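Local atomic coordinates of putative branched-chain amino acid ABC transporter, periplasmic branched-chain amino acid-binding protein (Pseudomonas protegens Pf-5, PDB entry 4RU0), a protein that probably binds branched-chain amino acids or related solutes in the periplasm and delivers them to an ABC importer. Residues M57-L61 and N333-V338; V108-A114 and P130-Y136; A141-F147 and C388-E392. All coordinates share one frame. Numbering follows the deposited sequence.

Interaction 1 of 3, residues M57-L61 and N333-V338; sequences MIDYL and NAAVAV
Both segments are regular alpha-helix, with phi/psi close to -64/-42 throughout; 57-61 is one turn of helix 47-67 and 333-338 a turn and a half of helix 325-348. The i to i-4 bonds Leu61 N to Met57 O (3.0 Å) and Val338 N to Ala334 O (3.1 Å) confirm the geometry. The short axes approach to 9.2 Å, with 43° between their N-to-C directions, so the helices run obliquely in the same sense. No hydrogen bond links them, and 324 Å² is buried, mainly by apolar packing. They are nearest at Met57 and Ala334, whose CA atoms lie 5.1 Å apart. Ala334 permits this closeness: its CB points at the partner helix and touches CA of Met57 at 3.9 Å and CD2 of Tyr60 at 3.9 Å.

Helices 47-67 and 325-348 thus pack together beside strands 34-40 and 76-82, consistent with an alpha/beta lobe of a periplasmic binding protein; Ile58 and Leu61 also rest on Trp78, and Leu61 and Ala337 on Phe36.

Tyr60, chi1 t, sends its ring across the interface obliquely, with CE2 at 3.7 Å from CA of Ala335 and 4.0 Å from CG2 of Val338. Leu61, chi1 m and chi2 t, turns its end inward, so that CD2 lies 4.2 Å from CG2 of Val338. Residue 57 is selenomethionine, chi1 m and chi2 t; its CB leaves sideways, but the end of the chain comes nearer the partner helix, CG lying 4.0 Å from CB of Ala334. Asp59 faces elsewhere, bonded to Tyr327 and to the backbone of Asp315.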
# COMPACT_ATOMS: atom_id res chain seq x y z
N MSE A 57 6.03 11.75 4.16
CA MSE A 57 7.31 11.40 3.62
C MSE A 57 8.33 12.46 3.92
O MSE A 57 9.45 12.14 4.35
CB MSE A 57 7.11 11.31 2.12
CG MSE A 57 6.68 9.92 1.68
SE MSE A 57 6.20 9.97 -0.21
CE MSE A 57 7.38 8.51 -0.73
N ILE A 58 7.97 13.72 3.74
CA ILE A 58 8.93 14.77 3.98
C ILE A 58 9.37 14.84 5.45
O ILE A 58 10.55 14.89 5.72
CB ILE A 58 8.38 16.13 3.52
CG1 ILE A 58 8.23 16.15 2.00
CG2 ILE A 58 9.30 17.26 3.94
CD1 ILE A 58 7.25 17.18 1.48
N ASP A 59 8.42 14.78 6.38
CA ASP A 59 8.77 14.93 7.78
C ASP A 59 9.67 13.81 8.21
O ASP A 59 10.61 14.03 8.95
CB ASP A 59 7.54 15.06 8.67
CG ASP A 59 6.79 16.34 8.44
OD1 ASP A 59 5.63 16.46 8.85
OD2 ASP A 59 7.37 17.25 7.83
N TYR A 60 9.39 12.60 7.76
CA TYR A 60 10.25 11.48 8.11
C TYR A 60 11.66 11.65 7.53
O TYR A 60 12.64 11.25 8.15
CB TYR A 60 9.65 10.13 7.77
CG TYR A 60 10.50 9.00 8.27
CD1 TYR A 60 10.64 8.77 9.62
CD2 TYR A 60 11.18 8.20 7.41
CE1 TYR A 60 11.43 7.74 10.09
CE2 TYR A 60 11.98 7.17 7.87
CZ TYR A 60 12.09 6.96 9.21
OH TYR A 60 12.89 5.94 9.67
N LEU A 61 11.74 12.19 6.32
CA LEU A 61 13.04 12.43 5.69
C LEU A 61 13.77 13.54 6.43
O LEU A 61 14.99 13.47 6.65
CB LEU A 61 12.88 12.80 4.21
CG LEU A 61 12.39 11.72 3.24
CD1 LEU A 61 12.23 12.30 1.84
CD2 LEU A 61 13.33 10.53 3.22
N ASN A 333 5.84 4.63 3.62
CA ASN A 333 6.42 4.71 2.28
C ASN A 333 7.88 5.17 2.34
O ASN A 333 8.75 4.61 1.67
CB ASN A 333 5.60 5.65 1.40
CG ASN A 333 5.65 5.28 -0.07
OD1 ASN A 333 5.77 4.11 -0.42
ND2 ASN A 333 5.57 6.28 -0.94
N ALA A 334 8.13 6.19 3.15
CA ALA A 334 9.46 6.77 3.26
C ALA A 334 10.42 5.86 4.03
O ALA A 334 11.60 5.78 3.70
CB ALA A 334 9.39 8.13 3.94
N ALA A 335 9.90 5.17 5.04
CA ALA A 335 10.73 4.32 5.88
C ALA A 335 11.26 3.10 5.12
O ALA A 335 12.39 2.67 5.34
CB ALA A 335 9.95 3.87 7.10
N VAL A 336 10.43 2.57 4.23
CA VAL A 336 10.79 1.40 3.44
C VAL A 336 12.01 1.70 2.58
O VAL A 336 12.97 0.92 2.54
CB VAL A 336 9.62 0.94 2.55
CG1 VAL A 336 10.09 -0.07 1.51
CG2 VAL A 336 8.53 0.34 3.41
N ALA A 337 11.98 2.84 1.90
CA ALA A 337 13.09 3.27 1.07
C ALA A 337 14.33 3.51 1.92
O ALA A 337 15.43 3.07 1.57
CB ALA A 337 12.71 4.51 0.30
N VAL A 338 14.15 4.20 3.05
CA VAL A 338 15.24 4.50 3.97
C VAL A 338 15.94 3.23 4.48
O VAL A 338 17.17 3.16 4.49
CB VAL A 338 14.75 5.33 5.18
CG1 VAL A 338 15.79 5.36 6.28
CG2 VAL A 338 14.40 6.74 4.74

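Interaction 2 of 3, residues V108-A114 and P130-Y136; sequences VYQPNGA and PLITLGY
Two backbone hydrogen bonds fix the register: Tyr109 N gives to Pro130 O at 2.9 Å (150°), and Ile132 N gives to Tyr109 O at 2.8 Å (173°). Tyr109 thus bonds to the residues flanking Leu131, the pattern of a parallel bridge, and a CA-H...O contact from Leu131 CA to Tyr109 O (3.4 Å) supports it. CA separations are 5.2 Å for Val108-Pro130, 5.0 Å for Tyr109-Leu131 and 4.9 Å for Gln110-Ile132.

Further on the chains diverge and Tyr136 spans the gap. A type II turn from Thr133 to Tyr136, with Gly135 at phi/psi 64/27 and Thr133 OG1 bonded to Tyr136 O (2.9 Å), aims its ring (chi1 p) back at 112-114. Tyr136 OH accepts from Gly113 N at 3.0 Å, and one water joins Asn112 N (2.9 Å), Ile132 O (2.7 Å) and Tyr136 OH (2.7 Å). Asn112, phi/psi 53/54, directs its amide to Ala39 O.

Apolar contacts fill in around this: Ile132 CD1 on Val108 CB (3.8 Å), Ile132 CB on Gln110 CG (3.6 Å), Leu131 CD2 on Tyr109 CD2 (3.8 Å) and Ala114 CB on Tyr136 CD2 (4.0 Å).

Helix 114-126, N-capped at Gly113, connects the two segments, and the side chain of Ala114 lies about 4 Å from the bound pentaoxaheptadecane. Bridge, helix and short strand in sequence resemble the beta-alpha-beta units of Rossmann-like lobes in periplasmic binding proteins.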
# COMPACT_ATOMS: atom_id res chain seq x y z
N VAL A 108 16.06 4.47 -5.18
CA VAL A 108 14.74 3.88 -5.36
C VAL A 108 13.76 4.95 -5.83
O VAL A 108 13.96 6.14 -5.56
CB VAL A 108 14.20 3.25 -4.06
CG1 VAL A 108 14.98 1.98 -3.71
CG2 VAL A 108 14.27 4.25 -2.93
N TYR A 109 12.73 4.53 -6.55
CA TYR A 109 11.76 5.48 -7.07
C TYR A 109 10.31 5.08 -6.76
O TYR A 109 9.89 3.94 -6.99
CB TYR A 109 11.93 5.63 -8.59
CG TYR A 109 11.12 6.77 -9.15
CD1 TYR A 109 11.64 8.06 -9.18
CD2 TYR A 109 9.83 6.57 -9.63
CE1 TYR A 109 10.89 9.12 -9.69
CE2 TYR A 109 9.09 7.61 -10.14
CZ TYR A 109 9.62 8.88 -10.17
OH TYR A 109 8.88 9.93 -10.67
N GLN A 110 9.55 6.04 -6.24
CA GLN A 110 8.14 5.82 -5.89
C GLN A 110 7.24 6.76 -6.68
O GLN A 110 7.10 7.93 -6.33
CB GLN A 110 7.92 6.03 -4.39
CG GLN A 110 8.63 5.02 -3.52
CD GLN A 110 9.18 5.63 -2.24
OE1 GLN A 110 9.78 6.71 -2.27
NE2 GLN A 110 8.99 4.95 -1.12
N PRO A 111 6.62 6.24 -7.74
CA PRO A 111 5.78 7.08 -8.62
C PRO A 111 4.54 7.64 -7.92
O PRO A 111 4.02 8.66 -8.36
CB PRO A 111 5.39 6.12 -9.75
CG PRO A 111 5.62 4.76 -9.23
CD PRO A 111 6.75 4.87 -8.26
N ASN A 112 4.09 6.99 -6.84
CA ASN A 112 2.90 7.43 -6.12
C ASN A 112 1.69 7.60 -7.04
O ASN A 112 1.06 8.65 -7.08
CB ASN A 112 3.17 8.75 -5.38
CG ASN A 112 4.28 8.62 -4.35
OD1 ASN A 112 4.37 7.63 -3.64
ND2 ASN A 112 5.15 9.64 -4.29
N GLY A 113 1.38 6.55 -7.79
CA GLY A 113 0.36 6.61 -8.82
C GLY A 113 0.32 5.36 -9.66
O GLY A 113 1.30 4.99 -10.31
N ALA A 114 -0.82 4.69 -9.66
CA ALA A 114 -0.99 3.43 -10.37
C ALA A 114 -0.79 3.55 -11.90
O ALA A 114 -0.02 2.76 -12.46
CB ALA A 114 -2.36 2.84 -10.06
N PRO A 130 14.73 0.79 -9.39
CA PRO A 130 13.66 0.07 -8.70
C PRO A 130 12.41 0.93 -8.54
O PRO A 130 12.50 2.04 -8.02
CB PRO A 130 14.27 -0.26 -7.32
CG PRO A 130 15.73 0.04 -7.45
CD PRO A 130 15.86 1.08 -8.50
N LEU A 131 11.28 0.42 -9.00
CA LEU A 131 10.01 1.08 -8.76
C LEU A 131 9.39 0.50 -7.51
O LEU A 131 9.21 -0.72 -7.41
CB LEU A 131 9.05 0.92 -9.94
CG LEU A 131 9.41 1.62 -11.25
CD1 LEU A 131 8.25 1.50 -12.24
CD2 LEU A 131 9.80 3.08 -11.04
N ILE A 132 9.07 1.35 -6.55
CA ILE A 132 8.34 0.93 -5.37
C ILE A 132 6.89 1.38 -5.47
O ILE A 132 6.61 2.57 -5.60
CB ILE A 132 8.96 1.48 -4.08
CG1 ILE A 132 10.37 0.93 -3.88
CG2 ILE A 132 8.09 1.15 -2.89
CD1 ILE A 132 11.12 1.58 -2.72
N THR A 133 5.98 0.42 -5.40
CA THR A 133 4.55 0.69 -5.25
C THR A 133 4.03 0.00 -4.00
O THR A 133 3.79 -1.18 -3.99
CB THR A 133 3.73 0.24 -6.48
OG1 THR A 133 3.88 -1.16 -6.69
CG2 THR A 133 4.19 0.94 -7.71
N LEU A 134 3.77 0.77 -2.97
CA LEU A 134 3.36 0.20 -1.70
C LEU A 134 1.87 -0.05 -1.72
O LEU A 134 1.10 0.86 -1.91
CB LEU A 134 3.75 1.14 -0.57
CG LEU A 134 3.68 0.73 0.89
CD1 LEU A 134 4.63 -0.40 1.20
CD2 LEU A 134 4.02 1.93 1.76
N GLY A 135 1.48 -1.29 -1.54
CA GLY A 135 0.08 -1.69 -1.57
C GLY A 135 -0.66 -1.52 -2.88
O GLY A 135 -1.86 -1.35 -2.89
N TYR A 136 0.04 -1.56 -3.98
CA TYR A 136 -0.57 -1.38 -5.28
C TYR A 136 0.37 -1.88 -6.35
O TYR A 136 1.38 -2.41 -6.04
CB TYR A 136 -1.07 0.05 -5.49
CG TYR A 136 -0.06 1.09 -5.87
CD1 TYR A 136 0.74 1.68 -4.92
CD2 TYR A 136 0.05 1.52 -7.16
CE1 TYR A 136 1.64 2.65 -5.27
CE2 TYR A 136 0.95 2.48 -7.52
CZ TYR A 136 1.74 3.05 -6.57
OH TYR A 136 2.63 3.99 -6.94
O HOH W 1 4.77 4.59 -5.40

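Interaction 3 of 3, residues A141-F147 and C388-E392; sequences ATDGTVF and CRDHE
Thr142, His391 and Gly144 bury the most surface, 76, 71 and 42 Å². Thr142 closes a short 3-10 segment, and its CA lies 4.6 Å from that of His391; Thr142 O accepts from His391 N at 2.8 Å (168°), with Asp390 CA at 3.3 Å from the same oxygen. Thr142 OG1 and Glu392 OE1 share a water, at 3.0 and 2.5 Å, while Thr142 OG1 also bonds to Thr139 O and Glu392 OE2 to Ser159 OG.

His391, chi1 m, points its ring at the opposing loop. Gly144 CA sits over one ring face, 3.4 Å from the centroid and 16° off the normal, a CH-pi contact. Any CB on Gly144 would clash with His391 NE2 and Cys388 O, so the fit depends on glycine. The ring nitrogens bond elsewhere, NE2 to Glu363 and ND1 to Asn150 O.

Each loop is shaped by an Asx turn: Asp143 OD1 accepts from Thr145 N (3.1 Å), Asp390 OD1 from Glu392 N (3.0 Å). Thr145 CG2 meets Cys388 SG at 4.0 Å, beside the Cys388-Cys443 disulfide.

This is consistent with a join made by close backbone fit, the Gly144-His391 contact and polar ties such as the Asp390-Arg418 salt bridge.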
# COMPACT_ATOMS: atom_id res chain seq x y z
N ALA A 141 4.56 -8.88 -10.00
CA ALA A 141 5.90 -8.36 -9.74
C ALA A 141 6.40 -8.81 -8.37
O ALA A 141 7.50 -8.45 -7.94
CB ALA A 141 5.92 -6.85 -9.85
N THR A 142 5.59 -9.61 -7.67
CA THR A 142 6.05 -10.29 -6.47
C THR A 142 7.24 -11.18 -6.84
O THR A 142 8.21 -11.29 -6.09
CB THR A 142 4.94 -11.14 -5.83
OG1 THR A 142 3.81 -10.32 -5.53
CG2 THR A 142 5.44 -11.79 -4.55
N ASP A 143 7.15 -11.81 -8.01
CA ASP A 143 8.23 -12.66 -8.53
C ASP A 143 9.32 -11.79 -9.14
O ASP A 143 9.27 -11.46 -10.33
CB ASP A 143 7.68 -13.65 -9.56
CG ASP A 143 8.69 -14.74 -9.93
OD1 ASP A 143 9.90 -14.59 -9.64
OD2 ASP A 143 8.27 -15.75 -10.53
N GLY A 144 10.32 -11.44 -8.34
CA GLY A 144 11.40 -10.60 -8.81
C GLY A 144 12.34 -11.25 -9.80
O GLY A 144 13.26 -10.60 -10.30
N THR A 145 12.13 -12.53 -10.11
CA THR A 145 12.94 -13.18 -11.14
C THR A 145 12.47 -12.72 -12.51
O THR A 145 13.20 -12.80 -13.49
CB THR A 145 12.89 -14.72 -11.07
OG1 THR A 145 11.57 -15.18 -11.39
CG2 THR A 145 13.29 -15.21 -9.69
N VAL A 146 11.22 -12.25 -12.56
CA VAL A 146 10.65 -11.75 -13.81
C VAL A 146 10.58 -10.23 -13.77
O VAL A 146 10.65 -9.56 -14.80
CB VAL A 146 9.25 -12.36 -14.06
CG1 VAL A 146 8.58 -11.72 -15.26
CG2 VAL A 146 9.37 -13.86 -14.26
N PHE A 147 10.50 -9.67 -12.56
CA PHE A 147 10.42 -8.23 -12.38
C PHE A 147 11.55 -7.68 -11.49
O PHE A 147 11.30 -7.27 -10.36
CB PHE A 147 9.07 -7.84 -11.78
CG PHE A 147 7.93 -8.04 -12.72
CD1 PHE A 147 7.29 -9.27 -12.81
CD2 PHE A 147 7.48 -7.00 -13.53
CE1 PHE A 147 6.24 -9.45 -13.68
CE2 PHE A 147 6.43 -7.18 -14.39
CZ PHE A 147 5.80 -8.40 -14.47
N CYS A 388 14.97 -12.03 -3.79
CA CYS A 388 14.88 -11.94 -5.24
C CYS A 388 13.59 -12.61 -5.72
O CYS A 388 12.99 -12.20 -6.71
CB CYS A 388 16.10 -12.59 -5.90
SG CYS A 388 15.87 -13.00 -7.65
N ARG A 389 13.18 -13.64 -5.00
CA ARG A 389 11.99 -14.41 -5.32
C ARG A 389 10.71 -13.71 -4.84
O ARG A 389 9.61 -13.99 -5.33
CB ARG A 389 12.10 -15.80 -4.68
CG ARG A 389 11.19 -16.86 -5.26
CD ARG A 389 11.16 -18.08 -4.34
NE ARG A 389 10.56 -17.75 -3.06
CZ ARG A 389 9.30 -18.04 -2.73
NH1 ARG A 389 8.82 -17.71 -1.54
NH2 ARG A 389 8.53 -18.68 -3.60
N ASP A 390 10.85 -12.80 -3.88
CA ASP A 390 9.70 -12.18 -3.23
C ASP A 390 9.85 -10.68 -3.04
O ASP A 390 10.44 -10.22 -2.06
CB ASP A 390 9.45 -12.85 -1.88
CG ASP A 390 8.33 -12.18 -1.09
OD1 ASP A 390 7.42 -11.58 -1.72
OD2 ASP A 390 8.35 -12.26 0.16
N HIS A 391 9.29 -9.91 -3.96
CA HIS A 391 9.37 -8.45 -3.89
C HIS A 391 8.22 -7.84 -3.08
O HIS A 391 8.07 -6.61 -3.04
CB HIS A 391 9.39 -7.87 -5.31
CG HIS A 391 10.72 -7.98 -5.99
ND1 HIS A 391 11.00 -7.35 -7.17
CD2 HIS A 391 11.84 -8.65 -5.64
CE1 HIS A 391 12.25 -7.62 -7.53
NE2 HIS A 391 12.78 -8.41 -6.61
N GLU A 392 7.43 -8.68 -2.42
CA GLU A 392 6.38 -8.20 -1.54
C GLU A 392 6.91 -8.14 -0.11
O GLU A 392 6.93 -7.08 0.51
CB GLU A 392 5.14 -9.10 -1.60
CG GLU A 392 3.98 -8.56 -0.78
CD GLU A 392 2.78 -9.51 -0.73
OE1 GLU A 392 2.93 -10.70 -1.08
OE2 GLU A 392 1.69 -9.05 -0.33
O HOH W 2 1.94 -11.24 -3.33

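Interactions 1 and 2 are buried and touch one another: Asn333 of helix 325-348 meets Gln110 and Asn112 through weak hydrogen bonds, and Leu134 packs on Asn333, so this helix joins the two contacts. Interaction 3 stands apart, its nearest atoms about 8 Å from interaction 1 and 7 Å from interaction 2; it is mostly buried, but Arg389 is exposed. Strand 131-132 pairs with 150-151, and the loop between them supplies 141-147, linking interactions 2 and 3 along the chain. Chemistry follows place: apolar helix packing in 1, backbone pairing and a bridging water in 2, and glycine-histidine packing, Asx turns and a neighbouring disulfide in 3.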